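Walker-Type ATPase (PDB 2QEN) binds ADP and magnesium at a Walker-type nucleotide site and is probably an archaeal P-loop ATPase, although its cellular role is unknown. Local coordinates at residues A[119-124]-A[160-165]. The protein carries 1 engineered substitution. Residues are numbered along the deposited sequence; the frame is centred on the assembly and turned at random.
Sequences ELNDLG and DSLPNL
A buried helix-to-turn contact joins helix 113-127 to the connection between helix 149-161 and strand 165-171, and it illustrates how one amide side chain can be fitted against a tight turn, with apolar and backbone contacts sharing the work. Leu-162 leaves the helical conformation and opens a type I beta turn, closed by the bond from Leu-165 N to Leu-162 O (3.1 Å). Asn-121 reaches into this turn with CG anti to its backbone N (chi1 -175°). Its OD1 accepts a weak, bent hydrogen bond from Asn-164 N at 2.9 Å, with an N-H...O angle of 130°. A water accepts from Asn-121 ND2 and donates to Asn-164 OD1, so both ends of the amide have a partner, which favours this rotation of the group. Leu-162 crosses the amide obliquely, its CB 3.6 Å from Asn-121 CG and its CD2 against Asn-121 CB. One helical turn on, Gly-124 lets the backbones close in: its CA makes a CH...O contact of 3.5 Å with Asn-164 O, which fills the position a CB would take. Asn-164 ND2 donates a hydrogen bond to Gly-128 O, just past the end of helix 113-127. On the side facing strand 130-135, Leu-165 CD1 meets Leu-120 CB at 3.9 Å, and both leucines rest on Phe-130. Such a helix-loop-strand entry, covered by the helix preceding the adjacent parallel strand, belongs to the alpha/beta architecture of P-loop NTPases, here away from the nucleotide.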
loop_
_atom_site.group_PDB
_atom_site.type_symbol
_atom_site.label_atom_id
_atom_site.label_comp_id
_atom_site.label_asym_id
_atom_site.label_seq_id
_atom_site.Cartn_x
_atom_site.Cartn_y
_atom_site.Cartn_z
ATOM N N GLU A 119 12.468 -21.177 -11.476
ATOM C CA GLU A 119 11.598 -21.337 -12.644
ATOM C C GLU A 119 11.052 -20.008 -13.206
ATOM O O GLU A 119 10.977 -19.830 -14.420
ATOM C CB GLU A 119 10.452 -22.305 -12.338
ATOM C CG GLU A 119 10.882 -23.761 -12.204
ATOM C CD GLU A 119 9.726 -24.701 -11.853
ATOM O OE1 GLU A 119 8.631 -24.564 -12.454
ATOM O OE2 GLU A 119 9.918 -25.590 -10.981
ATOM N N LEU A 120 10.689 -19.078 -12.324
ATOM C CA LEU A 120 10.206 -17.753 -12.742
ATOM C C LEU A 120 11.301 -16.904 -13.384
ATOM O O LEU A 120 11.024 -16.141 -14.306
ATOM C CB LEU A 120 9.587 -16.990 -11.566
ATOM C CG LEU A 120 8.280 -17.536 -10.999
ATOM C CD1 LEU A 120 7.837 -16.675 -9.809
ATOM C CD2 LEU A 120 7.196 -17.607 -12.072
ATOM N N ASN A 121 12.534 -17.043 -12.887
ATOM C CA ASN A 121 13.711 -16.430 -13.498
ATOM C C ASN A 121 14.025 -17.019 -14.891
ATOM O O ASN A 121 14.420 -16.282 -15.796
ATOM C CB ASN A 121 14.931 -16.558 -12.573
ATOM C CG ASN A 121 16.155 -15.825 -13.115
ATOM O OD1 ASN A 121 16.213 -14.597 -13.090
ATOM N ND2 ASN A 121 17.138 -16.574 -13.605
ATOM N N ASP A 122 13.861 -18.339 -15.044
ATOM C CA ASP A 122 13.978 -19.026 -16.355
ATOM C C ASP A 122 12.972 -18.449 -17.352
ATOM O O ASP A 122 13.269 -18.283 -18.534
ATOM C CB ASP A 122 13.705 -20.534 -16.218
ATOM C CG ASP A 122 14.808 -21.282 -15.487
ATOM O OD1 ASP A 122 15.889 -20.695 -15.231
ATOM O OD2 ASP A 122 14.593 -22.474 -15.165
ATOM N N LEU A 123 11.776 -18.141 -16.851
ATOM C CA LEU A 123 10.733 -17.517 -17.650
ATOM C C LEU A 123 11.147 -16.079 -18.019
ATOM O O LEU A 123 10.969 -15.640 -19.170
ATOM C CB LEU A 123 9.407 -17.572 -16.882
ATOM C CG LEU A 123 8.108 -16.957 -17.407
ATOM C CD1 LEU A 123 7.804 -17.470 -18.803
ATOM C CD2 LEU A 123 6.955 -17.281 -16.447
ATOM N N GLY A 124 11.741 -15.382 -17.045
ATOM C CA GLY A 124 12.307 -14.054 -17.243
ATOM C C GLY A 124 13.361 -14.007 -18.334
ATOM O O GLY A 124 13.455 -13.024 -19.068
ATOM N N ASP A 160 21.045 -11.464 -5.777
ATOM C CA ASP A 160 22.393 -11.814 -6.203
ATOM C C ASP A 160 22.437 -12.692 -7.451
ATOM O O ASP A 160 23.361 -12.574 -8.258
ATOM C CB ASP A 160 23.137 -12.544 -5.081
ATOM C CG ASP A 160 23.362 -11.687 -3.849
ATOM O OD1 ASP A 160 23.410 -10.441 -3.937
ATOM O OD2 ASP A 160 23.522 -12.283 -2.765
ATOM N N SER A 161 21.458 -13.582 -7.600
ATOM C CA SER A 161 21.600 -14.732 -8.510
ATOM C C SER A 161 20.522 -14.903 -9.573
ATOM O O SER A 161 20.662 -15.762 -10.440
ATOM C CB SER A 161 21.664 -16.022 -7.698
ATOM O OG SER A 161 22.664 -15.919 -6.718
ATOM N N LEU A 162 19.441 -14.131 -9.495
ATOM C CA LEU A 162 18.359 -14.242 -10.477
ATOM C C LEU A 162 18.190 -12.924 -11.269
ATOM O O LEU A 162 17.271 -12.147 -11.007
ATOM C CB LEU A 162 17.061 -14.724 -9.787
ATOM C CG LEU A 162 17.143 -16.056 -8.988
ATOM C CD1 LEU A 162 15.855 -16.341 -8.207
ATOM C CD2 LEU A 162 17.535 -17.274 -9.867
ATOM N N PRO A 163 19.109 -12.662 -12.231
ATOM C CA PRO A 163 19.134 -11.379 -12.956
ATOM C C PRO A 163 17.934 -11.103 -13.866
ATOM O O PRO A 163 17.699 -9.952 -14.235
ATOM C CB PRO A 163 20.420 -11.464 -13.796
ATOM C CG PRO A 163 20.710 -12.926 -13.919
ATOM C CD PRO A 163 20.215 -13.556 -12.654
ATOM N N ASN A 164 17.176 -12.126 -14.229
ATOM C CA ASN A 164 15.979 -11.890 -15.036
ATOM C C ASN A 164 14.712 -11.834 -14.202
ATOM O O ASN A 164 13.607 -12.007 -14.707
ATOM C CB ASN A 164 15.891 -12.939 -16.130
ATOM C CG ASN A 164 17.066 -12.869 -17.057
ATOM O OD1 ASN A 164 18.106 -13.469 -16.801
ATOM N ND2 ASN A 164 16.917 -12.124 -18.137
ATOM N N LEU A 165 14.891 -11.588 -12.910
ATOM C CA LEU A 165 13.785 -11.542 -11.994
ATOM C C LEU A 165 13.848 -10.236 -11.203
ATOM O O LEU A 165 14.896 -9.883 -10.657
ATOM C CB LEU A 165 13.836 -12.761 -11.078
ATOM C CG LEU A 165 12.567 -13.149 -10.325
ATOM C CD1 LEU A 165 11.509 -13.663 -11.303
ATOM C CD2 LEU A 165 12.908 -14.209 -9.267
HETATM O O HOH W 1 19.216 -15.563 -15.394
#